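Local coordinates for protein transcriptional activator TenA-1 (Sulfolobus solfataricus P2, PDB 2QZC) that belongs to the TenA family and probably acts as a thiaminase-like lyase, with an all-helical, heme oxygenase-like fold, at residues A[152-155]-A[156-159]; A[188-191]-A[192-195]; A[203-207]-A[208-212]. All coordinates share one frame; numbering follows the deposited sequence.

Followed from the N terminus, the three contacts are met in series: none encloses or crosses another, and each closes no more than its own turn of chain. Interaction 1 (152-159) starts helix 154-164 at its N-cap. Interactions 2 (188-195) and 3 (203-212) share the last helix, 186-208, the former lying in its first half and the latter forming its C-terminal cap. Interactions 1 and 2 sit on opposite sides of the chain's centre, with their own centres about 31 Å apart. Helix 38-63 relates interactions 1 and 3, whose side chains both rest on it, whereas interaction 2 leans on helices 6-14, 110-125 and 127-148.

Interaction 1: residues A[152-155]-A[156-159]; sequences PNEV and YKTW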
ATOM      1  N   PRO A 152      -6.098  33.851  10.872  1.00 18.54           N
ATOM      2  CA  PRO A 152      -6.595  34.098  12.216  1.00 20.16           C
ATOM      3  C   PRO A 152      -7.744  33.165  12.622  1.00 20.01           C
ATOM      4  O   PRO A 152      -8.167  33.181  13.765  1.00 19.92           O
ATOM      5  CB  PRO A 152      -7.088  35.538  12.097  1.00 20.05           C
ATOM      6  CG  PRO A 152      -7.576  35.657  10.760  1.00 20.64           C
ATOM      7  CD  PRO A 152      -6.583  34.865   9.933  1.00 18.56           C
ATOM      8  N   ASN A 153      -8.230  32.341  11.683  1.00 16.90           N
ATOM      9  CA  ASN A 153      -9.369  31.452  11.894  1.00 16.45           C
ATOM     10  C   ASN A 153      -8.903  30.123  12.468  1.00 17.49           C
ATOM     11  O   ASN A 153      -8.040  29.460  11.857  1.00 18.69           O
ATOM     12  CB  ASN A 153     -10.058  31.241  10.549  1.00 16.50           C
ATOM     13  CG  ASN A 153     -11.344  30.504  10.689  1.00 19.78           C
ATOM     14  OD1 ASN A 153     -11.343  29.288  10.880  1.00 19.08           O
ATOM     15  ND2 ASN A 153     -12.447  31.214  10.604  1.00 17.58           N
ATOM     16  N   GLU A 154      -9.497  29.703  13.580  1.00 17.23           N
ATOM     17  CA  GLU A 154      -9.049  28.487  14.243  1.00 17.27           C
ATOM     18  C   GLU A 154      -9.263  27.208  13.398  1.00 18.34           C
ATOM     19  O   GLU A 154      -8.405  26.317  13.402  1.00 19.96           O
ATOM     20  CB  GLU A 154      -9.709  28.354  15.614  1.00 20.07           C
ATOM     21  CG  GLU A 154      -9.271  27.145  16.455  1.00 22.45           C
ATOM     22  CD  GLU A 154      -7.783  27.047  16.817  1.00 33.45           C
ATOM     23  OE1 GLU A 154      -6.942  27.946  16.565  1.00 29.49           O
ATOM     24  OE2 GLU A 154      -7.430  25.998  17.406  1.00 42.71           O
ATOM     25  N   VAL A 155     -10.398  27.116  12.714  1.00 16.97           N
ATOM     26  CA  VAL A 155     -10.685  25.951  11.840  1.00 17.25           C
ATOM     27  C   VAL A 155      -9.666  25.880  10.710  1.00 17.55           C
ATOM     28  O   VAL A 155      -9.075  24.816  10.474  1.00 17.11           O
ATOM     29  CB  VAL A 155     -12.123  25.992  11.305  1.00 16.58           C
ATOM     30  CG1 VAL A 155     -12.321  24.968  10.179  1.00 18.98           C
ATOM     31  CG2 VAL A 155     -13.090  25.722  12.431  1.00 20.89           C
ATOM     32  N   TYR A 156      -9.417  27.002  10.031  1.00 17.92           N
ATOM     33  CA  TYR A 156      -8.449  27.015   8.916  1.00 16.65           C
ATOM     34  C   TYR A 156      -7.023  26.817   9.325  1.00 17.84           C
ATOM     35  O   TYR A 156      -6.280  26.080   8.673  1.00 17.48           O
ATOM     36  CB  TYR A 156      -8.672  28.219   7.962  1.00 16.91           C
ATOM     37  CG  TYR A 156     -10.117  28.342   7.555  1.00 16.91           C
ATOM     38  CD1 TYR A 156     -10.879  27.208   7.217  1.00 18.17           C
ATOM     39  CD2 TYR A 156     -10.759  29.571   7.509  1.00 16.53           C
ATOM     40  CE1 TYR A 156     -12.192  27.296   6.887  1.00 18.43           C
ATOM     41  CE2 TYR A 156     -12.112  29.657   7.175  1.00 18.61           C
ATOM     42  CZ  TYR A 156     -12.828  28.508   6.869  1.00 19.77           C
ATOM     43  OH  TYR A 156     -14.145  28.520   6.530  1.00 20.62           O
ATOM     44  N   LYS A 157      -6.628  27.377  10.464  1.00 18.02           N
ATOM     45  CA  LYS A 157      -5.303  27.136  11.014  1.00 18.71           C
ATOM     46  C   LYS A 157      -5.140  25.640  11.362  1.00 17.99           C
ATOM     47  O   LYS A 157      -4.094  25.039  11.115  1.00 19.90           O
ATOM     48  CB  LYS A 157      -5.084  28.031  12.268  1.00 19.99           C
ATOM     49  CG  LYS A 157      -3.708  27.934  12.870  1.00 27.75           C
ATOM     50  CD  LYS A 157      -3.538  28.807  14.145  1.00 26.47           C
ATOM     51  CE  LYS A 157      -3.567  30.262  13.872  1.00 35.17           C
ATOM     52  NZ  LYS A 157      -2.457  30.769  13.002  1.00 33.49           N
ATOM     53  N   THR A 158      -6.174  25.054  11.953  1.00 17.94           N
ATOM     54  CA  THR A 158      -6.145  23.616  12.305  1.00 17.46           C
ATOM     55  C   THR A 158      -5.989  22.743  11.059  1.00 18.91           C
ATOM     56  O   THR A 158      -5.149  21.834  11.036  1.00 19.84           O
ATOM     57  CB  THR A 158      -7.407  23.190  13.070  1.00 20.42           C
ATOM     58  OG1 THR A 158      -7.495  23.927  14.307  1.00 22.36           O
ATOM     59  CG2 THR A 158      -7.386  21.683  13.404  1.00 21.82           C
ATOM     60  N   TRP A 159      -6.788  23.036  10.032  1.00 18.46           N
ATOM     61  CA  TRP A 159      -6.679  22.296   8.764  1.00 17.23           C
ATOM     62  C   TRP A 159      -5.277  22.417   8.204  1.00 18.21           C
ATOM     63  O   TRP A 159      -4.652  21.407   7.837  1.00 18.67           O
ATOM     64  CB  TRP A 159      -7.699  22.860   7.771  1.00 17.01           C
ATOM     65  CG  TRP A 159      -7.595  22.280   6.368  1.00 16.31           C
ATOM     66  CD1 TRP A 159      -8.200  21.143   5.896  1.00 20.15           C
ATOM     67  CD2 TRP A 159      -6.896  22.850   5.275  1.00 16.68           C
ATOM     68  NE1 TRP A 159      -7.863  20.947   4.597  1.00 19.82           N
ATOM     69  CE2 TRP A 159      -7.061  21.961   4.173  1.00 18.22           C
ATOM     70  CE3 TRP A 159      -6.084  23.972   5.117  1.00 18.85           C
ATOM     71  CZ2 TRP A 159      -6.480  22.207   2.928  1.00 21.86           C
ATOM     72  CZ3 TRP A 159      -5.474  24.196   3.911  1.00 21.27           C
ATOM     73  CH2 TRP A 159      -5.692  23.319   2.805  1.00 23.06           C
TER
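N153 and Y156 meet where helix 154-164 begins, and their contact illustrates how one side chain, that of the N-cap residue N153, can both cap a helix and cover a ring. N153 OD1 accepts a hydrogen bond from Y156 N, 3.1 Å away, with a nearly straight N-H...O angle of 165°. The same oxygen hangs over one face of the Y156 ring, toward its rim. Here the packing is tight, N153 CG coming within 3.4 Å of Y156 CD2 on the buried tyrosine. Amide and ring lie only 22° from parallel. With CG anti to the backbone N (chi1 -172°), the N153 amide folds back over the helix start. V155 CG1 adds an apolar contact, 4.0 Å from Y156 CD1; the tyrosine rests on L38 of helix 38-63 and meets F41 edge-to-face, and Y156 OH is bonded to L36 O.

The outer side is looser. The carboxylate of E154 is exposed, its OE2 staying 3.7 Å from T158 OG1. K157 NZ is bonded to I149 O and lies 6.4 Å from E154 OE1, not in contact with it. E154 O accepts two bonds, from the backbone T158 N at 2.9 Å and from the side-chain T158 OG1 at 2.7 Å, the donors approaching from opposite faces of the carbonyl plane. The T158 hydroxyl reaches back because it stands beside its own backbone N.

The chemistry thus divides the work. N153 supplies an acceptor to a first-turn amide that has no preceding helical carbonyl, while the negative charge of E154 would probably be favoured by the dipole of this helix end.

Interaction 2: residues A[188-191]-A[192-195]; sequences LLNI and FINS
L189 and I193 pack one turn apart on helix 186-208, the last helix of the all-helical, heme oxygenase-like fold, and exemplify the i to i+4 side-chain spacing of an alpha-helix. The apolar part is compact: L189 CG lies 3.9 Å from I193 CD1, and L189 CD1 approaches I193 CG1 as the two branches pass at an angle. The I193 arm, with CG1 beside its backbone N (chi1 -70°), folds back along the helix, which brings its CD1 to the leucine. I193 also lies side by side with N190, pointing the same way, and I193 CD1 comes within 3.7 Å of N190 OD1.

Backbone bonds form the second group. F192, I193, N194 and S195 donate in order to the carbonyls of L188, L189, N190 and I191, an unbroken alpha-helical ladder; its shortest rung is I193 N to L189 O, at 2.8 Å.

Contacts with the surrounding helices form the third. The buried F192 ring leaves the helix on another side and packs against V132 and P136 of helix 127-148 and L11 of helix 6-14, while I191 touches A133 and Y122. The hydroxyl of S195 is hydrogen-bonded to A133 O and to H118 NE2, so this buried polar group is satisfied between two neighbouring helices. A glycerol, probably from the crystallisation liquor, lies about 4 Å from the I191 side chain.

Water provides the last kind of link. A single molecule donates to N190 O at 2.8 Å and, weakly, to N194 OD1 at 3.3 Å, joining a main-chain carbonyl to a side-chain amide one turn on.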
ATOM      1  N   LEU A 188       3.765  13.511 -20.044  1.00 16.77           N
ATOM      2  CA  LEU A 188       3.670  13.534 -18.594  1.00 15.05           C
ATOM      3  C   LEU A 188       3.326  14.913 -18.085  1.00 16.58           C
ATOM      4  O   LEU A 188       2.494  15.076 -17.187  1.00 15.93           O
ATOM      5  CB  LEU A 188       4.940  13.007 -17.919  1.00 16.66           C
ATOM      6  CG  LEU A 188       5.202  11.518 -18.097  1.00 16.84           C
ATOM      7  CD1 LEU A 188       6.635  11.098 -17.675  1.00 18.55           C
ATOM      8  CD2 LEU A 188       4.240  10.686 -17.259  1.00 20.87           C
ATOM      9  N   LEU A 189       3.900  15.956 -18.679  1.00 15.16           N
ATOM     10  CA  LEU A 189       3.528  17.311 -18.319  1.00 14.65           C
ATOM     11  C   LEU A 189       2.023  17.538 -18.532  1.00 15.72           C
ATOM     12  O   LEU A 189       1.368  18.205 -17.715  1.00 15.79           O
ATOM     13  CB  LEU A 189       4.348  18.338 -19.123  1.00 16.78           C
ATOM     14  CG  LEU A 189       3.961  19.803 -18.984  1.00 15.89           C
ATOM     15  CD1 LEU A 189       4.012  20.275 -17.526  1.00 18.37           C
ATOM     16  CD2 LEU A 189       4.878  20.654 -19.914  1.00 18.80           C
ATOM     17  N   ASN A 190       1.476  16.995 -19.613  1.00 16.37           N
ATOM     18  CA  ASN A 190       0.049  17.154 -19.910  1.00 15.22           C
ATOM     19  C   ASN A 190      -0.848  16.490 -18.868  1.00 14.09           C
ATOM     20  O   ASN A 190      -1.905  17.041 -18.538  1.00 16.01           O
ATOM     21  CB  ASN A 190      -0.250  16.692 -21.328  1.00 15.39           C
ATOM     22  CG  ASN A 190       0.251  17.692 -22.372  1.00 19.16           C
ATOM     23  OD1 ASN A 190       0.461  18.868 -22.066  1.00 22.30           O
ATOM     24  ND2 ASN A 190       0.390  17.223 -23.614  1.00 20.84           N
ATOM     25  N   ILE A 191      -0.380  15.384 -18.294  1.00 14.68           N
ATOM     26  CA  ILE A 191      -1.099  14.717 -17.184  1.00 14.54           C
ATOM     27  C   ILE A 191      -1.094  15.644 -15.955  1.00 14.62           C
ATOM     28  O   ILE A 191      -2.124  15.840 -15.283  1.00 15.19           O
ATOM     29  CB  ILE A 191      -0.477  13.344 -16.855  1.00 13.81           C
ATOM     30  CG1 ILE A 191      -0.717  12.378 -18.007  1.00 14.69           C
ATOM     31  CG2 ILE A 191      -1.073  12.733 -15.558  1.00 15.50           C
ATOM     32  CD1 ILE A 191       0.115  11.076 -17.939  1.00 16.19           C
ATOM     33  N   PHE A 192       0.085  16.186 -15.614  1.00 14.29           N
ATOM     34  CA  PHE A 192       0.267  17.108 -14.500  1.00 13.74           C
ATOM     35  C   PHE A 192      -0.650  18.320 -14.686  1.00 13.53           C
ATOM     36  O   PHE A 192      -1.333  18.767 -13.740  1.00 14.40           O
ATOM     37  CB  PHE A 192       1.742  17.532 -14.439  1.00 14.78           C
ATOM     38  CG  PHE A 192       2.154  18.312 -13.226  1.00 14.39           C
ATOM     39  CD1 PHE A 192       2.084  19.706 -13.229  1.00 13.44           C
ATOM     40  CD2 PHE A 192       2.707  17.679 -12.102  1.00 15.03           C
ATOM     41  CE1 PHE A 192       2.508  20.443 -12.128  1.00 15.22           C
ATOM     42  CE2 PHE A 192       3.154  18.410 -11.017  1.00 16.05           C
ATOM     43  CZ  PHE A 192       3.041  19.804 -11.036  1.00 15.07           C
ATOM     44  N   ILE A 193      -0.676  18.879 -15.896  1.00 14.65           N
ATOM     45  CA  ILE A 193      -1.555  20.045 -16.200  1.00 14.81           C
ATOM     46  C   ILE A 193      -3.035  19.691 -15.922  1.00 14.26           C
ATOM     47  O   ILE A 193      -3.736  20.466 -15.286  1.00 14.44           O
ATOM     48  CB  ILE A 193      -1.397  20.522 -17.674  1.00 16.42           C
ATOM     49  CG1 ILE A 193      -0.006  21.167 -17.875  1.00 17.28           C
ATOM     50  CG2 ILE A 193      -2.536  21.485 -18.067  1.00 17.41           C
ATOM     51  CD1 ILE A 193       0.385  21.400 -19.338  1.00 17.33           C
ATOM     52  N   ASN A 194      -3.464  18.502 -16.355  1.00 13.57           N
ATOM     53  CA  ASN A 194      -4.852  18.070 -16.097  1.00 14.99           C
ATOM     54  C   ASN A 194      -5.143  18.011 -14.602  1.00 13.39           C
ATOM     55  O   ASN A 194      -6.206  18.488 -14.156  1.00 12.98           O
ATOM     56  CB  ASN A 194      -5.246  16.763 -16.792  1.00 14.38           C
ATOM     57  CG  ASN A 194      -5.658  16.962 -18.233  1.00 16.72           C
ATOM     58  OD1 ASN A 194      -5.828  18.118 -18.687  1.00 17.81           O
ATOM     59  ND2 ASN A 194      -5.837  15.855 -18.972  1.00 17.48           N
ATOM     60  N   SER A 195      -4.216  17.457 -13.808  1.00 13.60           N
ATOM     61  CA  SER A 195      -4.407  17.452 -12.357  1.00 13.30           C
ATOM     62  C   SER A 195      -4.537  18.849 -11.763  1.00 13.24           C
ATOM     63  O   SER A 195      -5.396  19.093 -10.892  1.00 14.70           O
ATOM     64  CB  SER A 195      -3.328  16.650 -11.663  1.00 14.31           C
ATOM     65  OG  SER A 195      -3.469  15.265 -11.940  1.00 14.80           O
TER
HETATM   66  O   HOH W   1      -3.166  18.674 -20.487  1.00 25.16           O

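Interaction 3: residues A[203-207]-A[208-212]; sequences WDASL and RKDPT
The guanidinium of R208 lies flat over the turn that ends helix 186-208, with D204 O 3.8 Å above its plane and over its centre. A205 N sits on the same face, displaced toward the rim. At the edge, in the guanidinium plane, comes the carboxylate of D210: R208 NE meets D210 OD1 at 2.8 Å and R208 NH2 meets D210 OD2 at 2.9 Å. Both bonds are nearly straight and both reach the syn side of the carboxylate, a side-on, two-pronged salt bridge that fixes the rotation of each group. A water also lies in the plane at the edge, where it accepts a bond from R208 NH1 at 2.9 Å.

The arginine chain bends at chi3 (-64°), bringing its head back along the helix toward D204. That aspartate is deposited in two conformers; in the one given, the same water donates to D204 OD2, bridging the two side chains, and D204 OD1 is bonded to H25 NE2. D210 approaches from the loop, and D210 OD2 comes 3.2 Å from A205 CB, so the carboxylate is pressed against the small methyl group. K209 points away from the turn and pairs with D39.

Backbone bonds close the end. R208 N still reaches D204 O in the helical manner, but K209 N then turns to S206 O at 3.1 Å, above the plane of that carbonyl. D210 N reaches A205 O at 3.0 Å, in the plane of the A205 carbonyl. With phi of K209 at 50°, these two backward bonds define a Schellman motif, with the R208-D210 salt bridge spanning the same turn.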
ATOM      1  N   TRP A 203     -11.764  23.502  -6.096  1.00 14.51           N
ATOM      2  CA  TRP A 203     -12.038  24.674  -5.247  1.00 14.91           C
ATOM      3  C   TRP A 203     -13.237  25.440  -5.793  1.00 16.82           C
ATOM      4  O   TRP A 203     -14.057  25.927  -5.010  1.00 16.99           O
ATOM      5  CB  TRP A 203     -10.858  25.626  -5.216  1.00 16.90           C
ATOM      6  CG  TRP A 203      -9.525  25.248  -4.725  1.00 22.53           C
ATOM      7  CD1 TRP A 203      -8.344  25.494  -5.376  1.00 21.95           C
ATOM      8  CD2 TRP A 203      -9.171  24.667  -3.469  1.00 14.58           C
ATOM      9  NE1 TRP A 203      -7.295  25.121  -4.597  1.00 20.52           N
ATOM     10  CE2 TRP A 203      -7.762  24.571  -3.444  1.00 20.00           C
ATOM     11  CE3 TRP A 203      -9.918  24.186  -2.365  1.00 22.42           C
ATOM     12  CZ2 TRP A 203      -7.040  24.005  -2.354  1.00 21.04           C
ATOM     13  CZ3 TRP A 203      -9.234  23.650  -1.307  1.00 20.76           C
ATOM     14  CH2 TRP A 203      -7.771  23.576  -1.310  1.00 20.53           C
ATOM     15  N   ASP A 204     -13.323  25.623  -7.115  1.00 15.44           N
ATOM     16  CA  ASP A 204     -14.468  26.283  -7.816  0.50 15.50           C
ATOM     17  C   ASP A 204     -15.800  25.619  -7.386  1.00 16.34           C
ATOM     18  O   ASP A 204     -16.803  26.265  -7.047  1.00 16.43           O
ATOM     19  CB  ASP A 204     -14.427  26.130  -9.387  0.50 15.32           C
ATOM     20  CG  ASP A 204     -13.267  26.886 -10.141  0.50 16.68           C
ATOM     21  OD1 ASP A 204     -12.688  27.813  -9.570  0.50 15.71           O
ATOM     22  OD2 ASP A 204     -12.946  26.504 -11.345  0.50 17.74           O
ATOM     23  N   ALA A 205     -15.816  24.296  -7.465  1.00 14.49           N
ATOM     24  CA  ALA A 205     -17.013  23.505  -7.194  1.00 14.24           C
ATOM     25  C   ALA A 205     -17.455  23.607  -5.738  1.00 15.60           C
ATOM     26  O   ALA A 205     -18.668  23.550  -5.447  1.00 16.49           O
ATOM     27  CB  ALA A 205     -16.783  22.042  -7.595  1.00 15.44           C
ATOM     28  N   SER A 206     -16.488  23.786  -4.832  1.00 16.22           N
ATOM     29  CA  SER A 206     -16.790  23.972  -3.415  1.00 17.26           C
ATOM     30  C   SER A 206     -17.362  25.381  -3.193  1.00 16.72           C
ATOM     31  O   SER A 206     -18.352  25.522  -2.471  1.00 16.47           O
ATOM     32  CB  SER A 206     -15.580  23.670  -2.537  1.00 17.08           C
ATOM     33  OG  SER A 206     -15.352  22.265  -2.449  1.00 19.46           O
ATOM     34  N   LEU A 207     -16.766  26.424  -3.783  1.00 15.61           N
ATOM     35  CA  LEU A 207     -17.344  27.786  -3.639  1.00 17.94           C
ATOM     36  C   LEU A 207     -18.803  27.851  -4.114  1.00 21.31           C
ATOM     37  O   LEU A 207     -19.624  28.550  -3.527  1.00 21.44           O
ATOM     38  CB  LEU A 207     -16.471  28.824  -4.362  1.00 16.94           C
ATOM     39  CG  LEU A 207     -15.098  29.105  -3.785  1.00 16.31           C
ATOM     40  CD1 LEU A 207     -14.302  30.083  -4.689  1.00 19.29           C
ATOM     41  CD2 LEU A 207     -15.190  29.659  -2.357  1.00 18.33           C
ATOM     42  N   ARG A 208     -19.138  27.095  -5.160  1.00 18.43           N
ATOM     43  CA  ARG A 208     -20.482  27.057  -5.720  1.00 18.58           C
ATOM     44  C   ARG A 208     -21.394  26.053  -5.027  1.00 21.23           C
ATOM     45  O   ARG A 208     -22.614  26.067  -5.272  1.00 21.10           O
ATOM     46  CB  ARG A 208     -20.422  26.655  -7.198  1.00 19.76           C
ATOM     47  CG  ARG A 208     -19.735  27.642  -8.131  1.00 20.16           C
ATOM     48  CD  ARG A 208     -19.981  27.265  -9.573  1.00 20.22           C
ATOM     49  NE  ARG A 208     -19.398  25.963  -9.912  1.00 18.84           N
ATOM     50  CZ  ARG A 208     -18.277  25.747 -10.590  1.00 19.31           C
ATOM     51  NH1 ARG A 208     -17.549  26.716 -11.086  1.00 19.81           N
ATOM     52  NH2 ARG A 208     -17.863  24.498 -10.795  1.00 19.56           N
ATOM     53  N   LYS A 209     -20.840  25.147  -4.208  1.00 18.05           N
ATOM     54  CA  LYS A 209     -21.563  24.007  -3.666  1.00 16.41           C
ATOM     55  C   LYS A 209     -22.292  23.271  -4.796  1.00 17.37           C
ATOM     56  O   LYS A 209     -23.512  23.090  -4.767  1.00 20.03           O
ATOM     57  CB  LYS A 209     -22.481  24.379  -2.492  1.00 16.82           C
ATOM     58  CG  LYS A 209     -21.693  24.901  -1.301  1.00 18.89           C
ATOM     59  CD  LYS A 209     -22.488  24.931   0.020  1.00 25.70           C
ATOM     60  CE  LYS A 209     -23.753  25.702  -0.079  1.00 32.69           C
ATOM     61  NZ  LYS A 209     -24.509  25.506   1.223  1.00 34.39           N
ATOM     62  N   ASP A 210     -21.520  22.807  -5.784  1.00 16.50           N
ATOM     63  CA  ASP A 210     -22.075  22.096  -6.943  1.00 17.07           C
ATOM     64  C   ASP A 210     -22.875  20.851  -6.566  1.00 17.51           C
ATOM     65  O   ASP A 210     -22.620  20.234  -5.544  1.00 18.21           O
ATOM     66  CB  ASP A 210     -20.990  21.643  -7.912  1.00 16.62           C
ATOM     67  CG  ASP A 210     -20.402  22.739  -8.761  1.00 18.55           C
ATOM     68  OD1 ASP A 210     -20.985  23.868  -8.850  1.00 19.76           O
ATOM     69  OD2 ASP A 210     -19.374  22.427  -9.419  1.00 18.14           O
ATOM     70  N   PRO A 211     -23.842  20.442  -7.420  1.00 18.65           N
ATOM     71  CA  PRO A 211     -24.616  19.227  -7.147  1.00 20.03           C
ATOM     72  C   PRO A 211     -23.764  17.983  -6.891  1.00 19.48           C
ATOM     73  O   PRO A 211     -22.864  17.682  -7.672  1.00 20.10           O
ATOM     74  CB  PRO A 211     -25.418  19.020  -8.427  1.00 20.28           C
ATOM     75  CG  PRO A 211     -25.598  20.413  -8.968  1.00 24.15           C
ATOM     76  CD  PRO A 211     -24.320  21.133  -8.640  1.00 21.06           C
ATOM     77  N   THR A 212     -24.094  17.268  -5.833  1.00 18.25           N
ATOM     78  CA  THR A 212     -23.362  16.071  -5.413  1.00 16.97           C
ATOM     79  C   THR A 212     -24.127  14.808  -5.803  1.00 18.51           C
ATOM     80  O   THR A 212     -24.503  14.008  -4.963  1.00 20.68           O
ATOM     81  CB  THR A 212     -23.064  16.158  -3.920  1.00 18.60           C
ATOM     82  OG1 THR A 212     -24.301  16.369  -3.200  1.00 19.18           O
ATOM     83  CG2 THR A 212     -22.093  17.314  -3.574  1.00 18.52           C
TER
HETATM   84  O   HOH W   2     -15.211  25.843 -12.611  1.00 34.57           O